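Side-chain contacts in transcriptional regulator (Bacillus halodurans, PDB 1Z4E), which probably transfers acyl groups, as a member of the GNAT acetyltransferase family, although it is named a transcriptional regulator: residues R135-E138 against Q139-F142; W109-E112 against R113-R117. All coordinates share one frame; numbering follows the deposited sequence.

Contact 1: R135-E138 against Q139-F142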
loop_
_atom_site.group_PDB
_atom_site.type_symbol
_atom_site.label_atom_id
_atom_site.label_comp_id
_atom_site.label_asym_id
_atom_site.label_seq_id
_atom_site.Cartn_x
_atom_site.Cartn_y
_atom_site.Cartn_z
ATOM N N ARG A 135 11.292 9.774 -12.646
ATOM C CA ARG A 135 11.034 10.917 -13.518
ATOM C C ARG A 135 9.593 10.896 -14.050
ATOM O O ARG A 135 8.915 11.924 -14.095
ATOM C CB ARG A 135 12.023 10.885 -14.688
ATOM C CG ARG A 135 11.961 12.083 -15.603
ATOM C CD ARG A 135 13.115 12.067 -16.608
ATOM N NE ARG A 135 14.378 11.695 -15.975
ATOM C CZ ARG A 135 14.942 10.495 -16.087
ATOM N NH1 ARG A 135 14.359 9.553 -16.817
ATOM N NH2 ARG A 135 16.082 10.231 -15.461
ATOM N N PHE A 136 9.145 9.719 -14.467
ATOM C CA PHE A 136 7.793 9.533 -14.992
ATOM C C PHE A 136 6.734 10.000 -13.992
ATOM O O PHE A 136 5.785 10.704 -14.351
ATOM C CB PHE A 136 7.558 8.052 -15.304
ATOM C CG PHE A 136 6.126 7.716 -15.646
ATOM C CD1 PHE A 136 5.616 7.987 -16.911
ATOM C CD2 PHE A 136 5.291 7.133 -14.696
ATOM C CE1 PHE A 136 4.292 7.676 -17.228
ATOM C CE2 PHE A 136 3.970 6.823 -15.002
ATOM C CZ PHE A 136 3.468 7.094 -16.271
ATOM N N TYR A 137 6.894 9.598 -12.737
ATOM C CA TYR A 137 5.939 9.960 -11.701
ATOM C C TYR A 137 6.042 11.405 -11.224
ATOM O O TYR A 137 5.024 12.021 -10.886
ATOM C CB TYR A 137 6.066 8.982 -10.530
ATOM C CG TYR A 137 5.532 7.621 -10.902
ATOM C CD1 TYR A 137 4.165 7.423 -11.074
ATOM C CD2 TYR A 137 6.396 6.552 -11.167
ATOM C CE1 TYR A 137 3.661 6.206 -11.503
ATOM C CE2 TYR A 137 5.899 5.321 -11.601
ATOM C CZ TYR A 137 4.528 5.161 -11.769
ATOM O OH TYR A 137 4.018 3.973 -12.233
ATOM N N GLU A 138 7.256 11.948 -11.197
ATOM C CA GLU A 138 7.441 13.328 -10.784
ATOM C C GLU A 138 6.783 14.225 -11.826
ATOM O O GLU A 138 6.207 15.260 -11.491
ATOM C CB GLU A 138 8.934 13.654 -10.643
ATOM C CG GLU A 138 9.560 13.006 -9.422
ATOM C CD GLU A 138 11.043 13.312 -9.287
ATOM O OE1 GLU A 138 11.730 13.360 -10.324
ATOM O OE2 GLU A 138 11.517 13.486 -8.146
ATOM N N GLN A 139 6.846 13.806 -13.088
ATOM C CA GLN A 139 6.234 14.564 -14.171
ATOM C C GLN A 139 4.714 14.622 -14.007
ATOM O O GLN A 139 4.074 15.571 -14.457
ATOM C CB GLN A 139 6.588 13.933 -15.522
ATOM C CG GLN A 139 8.060 14.059 -15.890
ATOM C CD GLN A 139 8.423 13.227 -17.102
ATOM O OE1 GLN A 139 7.643 12.380 -17.549
ATOM N NE2 GLN A 139 9.608 13.456 -17.638
ATOM N N LEU A 140 4.141 13.604 -13.367
ATOM C CA LEU A 140 2.694 13.555 -13.135
ATOM C C LEU A 140 2.305 14.422 -11.933
ATOM O O LEU A 140 1.149 14.811 -11.776
ATOM C CB LEU A 140 2.243 12.111 -12.900
ATOM C CG LEU A 140 2.130 11.254 -14.163
ATOM C CD1 LEU A 140 1.927 9.796 -13.796
ATOM C CD2 LEU A 140 0.969 11.776 -15.015
ATOM N N GLY A 141 3.276 14.727 -11.084
ATOM C CA GLY A 141 2.975 15.548 -9.927
ATOM C C GLY A 141 3.188 14.812 -8.622
ATOM O O GLY A 141 2.882 15.342 -7.552
ATOM N N PHE A 142 3.699 13.588 -8.701
ATOM C CA PHE A 142 3.979 12.813 -7.497
ATOM C C PHE A 142 5.276 13.331 -6.888
ATOM O O PHE A 142 6.153 13.835 -7.601
ATOM C CB PHE A 142 4.174 11.328 -7.824
ATOM C CG PHE A 142 2.896 10.567 -8.045
ATOM C CD1 PHE A 142 2.243 9.953 -6.976
ATOM C CD2 PHE A 142 2.367 10.429 -9.325
ATOM C CE1 PHE A 142 1.077 9.207 -7.181
ATOM C CE2 PHE A 142 1.197 9.681 -9.541
ATOM C CZ PHE A 142 0.556 9.072 -8.463
HETATM O O HOH W 1 4.922 11.385 -16.981
#
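Tyr-137 and Phe-142, five residues apart, form a T-shaped (edge-to-face) pair: the tyrosine turns the CD1 edge of its ring toward the face of the phenylalanine, with centroids 5.7 Å apart and planes at 86°. The two side chains lie side by side, pointing the same way. With CG beside its backbone N (chi1 -71°), the tyrosine ring reaches Leu-124 of strand 119-127, which Phe-142 also touches; Leu-149 and Met-151 of the second subunit pack on Tyr-137 and Phe-142 respectively, so large aromatic residues suit this buried side. Leu-140, one turn on from Phe-136, brings CD1 to 3.8 Å from CE2 of that ring. These two side chains also rest on Val-107 of helix 102-116, a place for apolar groups.

The backbone closes helix 133-140 with a Schellman motif. The carbonyl O of Tyr-137 accepts Phe-142 N at 3.0 Å and, more weakly, Gly-141 N, while Gly-141 N also reaches Glu-138 O, approaching from above the carbonyl plane. Gly-141 has a phi of 116°, where a CB would press on the preceding carbonyl O, so glycine fits. Across the same turn, the CA-H of Glu-138 points almost straight at Phe-142 O, the two heavy atoms 3.5 Å apart.

Polar chemistry lies on the exposed side. Gln-139 runs extended beside Arg-135, and its amide nitrogen lies against the arginine's methylenes, NE2 3.4 Å from CG, a van der Waals contact; the guanidinium is engaged with Asp-132 in a salt bridge. A water donates to both Phe-136 O (2.9 Å) and Gln-139 OE1 (3.0 Å), tying the amide to a carbonyl whose bond from Leu-140 N is weak.

Contact 2: W109-E112 against R113-R117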
loop_
_atom_site.group_PDB
_atom_site.type_symbol
_atom_site.label_atom_id
_atom_site.label_comp_id
_atom_site.label_asym_id
_atom_site.label_seq_id
_atom_site.Cartn_x
_atom_site.Cartn_y
_atom_site.Cartn_z
ATOM N N TRP A 109 -5.954 7.893 -15.453
ATOM C CA TRP A 109 -7.278 7.280 -15.363
ATOM C C TRP A 109 -7.485 6.755 -13.942
ATOM O O TRP A 109 -8.538 6.964 -13.325
ATOM C CB TRP A 109 -7.377 6.120 -16.356
ATOM C CG TRP A 109 -8.763 5.587 -16.552
ATOM C CD1 TRP A 109 -9.668 5.981 -17.497
ATOM C CD2 TRP A 109 -9.391 4.537 -15.808
ATOM N NE1 TRP A 109 -10.818 5.234 -17.391
ATOM C CE2 TRP A 109 -10.673 4.341 -16.364
ATOM C CE3 TRP A 109 -8.992 3.740 -14.728
ATOM C CZ2 TRP A 109 -11.563 3.378 -15.874
ATOM C CZ3 TRP A 109 -9.876 2.783 -14.242
ATOM C CH2 TRP A 109 -11.146 2.610 -14.817
ATOM N N ALA A 110 -6.470 6.072 -13.425
ATOM C CA ALA A 110 -6.521 5.515 -12.076
ATOM C C ALA A 110 -6.663 6.619 -11.032
ATOM O O ALA A 110 -7.374 6.454 -10.041
ATOM C CB ALA A 110 -5.262 4.692 -11.801
ATOM N N ILE A 111 -5.977 7.736 -11.251
ATOM C CA ILE A 111 -6.047 8.867 -10.327
ATOM C C ILE A 111 -7.457 9.455 -10.285
ATOM O O ILE A 111 -7.954 9.813 -9.216
ATOM C CB ILE A 111 -5.056 9.978 -10.725
ATOM C CG1 ILE A 111 -3.622 9.492 -10.512
ATOM C CG2 ILE A 111 -5.332 11.239 -9.916
ATOM C CD1 ILE A 111 -2.572 10.483 -10.956
ATOM N N GLU A 112 -8.097 9.572 -11.445
ATOM C CA GLU A 112 -9.457 10.103 -11.484
ATOM C C GLU A 112 -10.395 9.131 -10.786
ATOM O O GLU A 112 -11.358 9.533 -10.130
ATOM C CB GLU A 112 -9.910 10.325 -12.929
ATOM C CG GLU A 112 -9.282 11.556 -13.543
ATOM C CD GLU A 112 -9.454 12.773 -12.651
ATOM O OE1 GLU A 112 -10.617 13.074 -12.301
ATOM O OE2 GLU A 112 -8.433 13.416 -12.298
ATOM N N ARG A 113 -10.104 7.848 -10.947
ATOM C CA ARG A 113 -10.880 6.783 -10.329
ATOM C C ARG A 113 -10.796 6.969 -8.810
ATOM O O ARG A 113 -11.809 6.926 -8.110
ATOM C CB ARG A 113 -10.285 5.432 -10.730
ATOM C CG ARG A 113 -11.034 4.205 -10.237
ATOM C CD ARG A 113 -12.042 3.733 -11.259
ATOM N NE ARG A 113 -12.481 2.359 -11.014
ATOM C CZ ARG A 113 -13.477 1.773 -11.673
ATOM N NH1 ARG A 113 -14.130 2.446 -12.612
ATOM N NH2 ARG A 113 -13.822 0.523 -11.396
ATOM N N ALA A 114 -9.579 7.188 -8.315
ATOM C CA ALA A 114 -9.343 7.394 -6.886
ATOM C C ALA A 114 -10.120 8.597 -6.356
ATOM O O ALA A 114 -10.722 8.522 -5.285
ATOM C CB ALA A 114 -7.855 7.579 -6.618
ATOM N N LYS A 115 -10.094 9.709 -7.090
ATOM C CA LYS A 115 -10.826 10.902 -6.667
ATOM C C LYS A 115 -12.312 10.556 -6.579
ATOM O O LYS A 115 -12.997 10.942 -5.625
ATOM C CB LYS A 115 -10.625 12.051 -7.662
ATOM C CG LYS A 115 -9.217 12.620 -7.698
ATOM C CD LYS A 115 -9.107 13.683 -8.777
ATOM C CE LYS A 115 -7.713 14.289 -8.848
ATOM N NZ LYS A 115 -7.631 15.265 -9.976
ATOM N N GLU A 116 -12.802 9.826 -7.579
ATOM C CA GLU A 116 -14.203 9.402 -7.614
ATOM C C GLU A 116 -14.567 8.606 -6.363
ATOM O O GLU A 116 -15.670 8.747 -5.831
ATOM C CB GLU A 116 -14.467 8.524 -8.840
ATOM C CG GLU A 116 -14.728 9.272 -10.129
ATOM C CD GLU A 116 -14.650 8.360 -11.345
ATOM O OE1 GLU A 116 -14.890 7.141 -11.196
ATOM O OE2 GLU A 116 -14.351 8.862 -12.449
ATOM N N ARG A 117 -13.640 7.762 -5.911
ATOM C CA ARG A 117 -13.856 6.930 -4.727
ATOM C C ARG A 117 -13.721 7.712 -3.425
ATOM O O ARG A 117 -13.908 7.157 -2.344
ATOM C CB ARG A 117 -12.856 5.769 -4.691
ATOM C CG ARG A 117 -12.989 4.767 -5.810
ATOM C CD ARG A 117 -14.329 4.055 -5.784
ATOM N NE ARG A 117 -14.419 3.106 -6.887
ATOM C CZ ARG A 117 -14.036 1.834 -6.828
ATOM N NH1 ARG A 117 -13.539 1.325 -5.707
ATOM N NH2 ARG A 117 -14.133 1.073 -7.907
#
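Trp-109 and Arg-113 set two flat groups together: CH2 of the indole lies over one face of the guanidinium, 3.7 Å from NH1, while NH1 itself approaches the indole obliquely. The planes are 25° apart and the side chains run alongside each other, with CD of Arg-113 also 3.8 Å from CZ3 of Trp-109. Arginine suits this place because its methylene and flat head can both lie against an aromatic system while its nitrogens bind acids; NH2 forms salt bridges with Glu-56 and Glu-9.

The pair belongs to the last turns of helix 102-116, the crossover of a beta-alpha-beta unit in the GNAT fold. Regular i to i+4 bonds hold the turns, such as Ala-114 N to Ala-110 O at 2.9 Å. On the sheet side the small Ala-110 and Ala-114 let the helix settle closely on strand 84-93, touching Ile-88 and Ala-86, while Ile-111 packs on Ile-122 of strand 119-127.

A third side carries charge. Lys-115 is fully extended, and its CE passes 4.0 Å from CG2 of Ile-111, so its aliphatic part borders the apolar side as its amine leaves it; Phe-153 of the second subunit packs on both residues. Glu-112 is bent about its CB-CG bond (chi2 -51°), which swings its carboxylate across to the lysine three residues on. There NZ meets OE2 on the syn side at 3.1 Å, 16° out of the carboxylate plane.

Overall arrangement
Each contact runs along the last turns of one helix, 133-140 for contact 1 and 102-116 for contact 2, their centres about 17 Å apart; contact 1 continues past its helix into the turn. Tyr-137 and Phe-142 of contact 1 and Ala-110, Ile-111 and Ala-114 of contact 2 are buried, all but Ala-110 touching strand 119-127; Arg-135, Glu-138 and Gln-139, like Glu-112, Lys-115 and Glu-116, are on the surface. The two meet where Phe-142 CE2 packs 4.1 Å from Ile-111 CD1, and both touch the second subunit. Contact 2 has the Glu-112 to Lys-115 bridge and Arg-113's bridges to Glu-56 and Glu-9, against Arg-135's single outside bridge in contact 1.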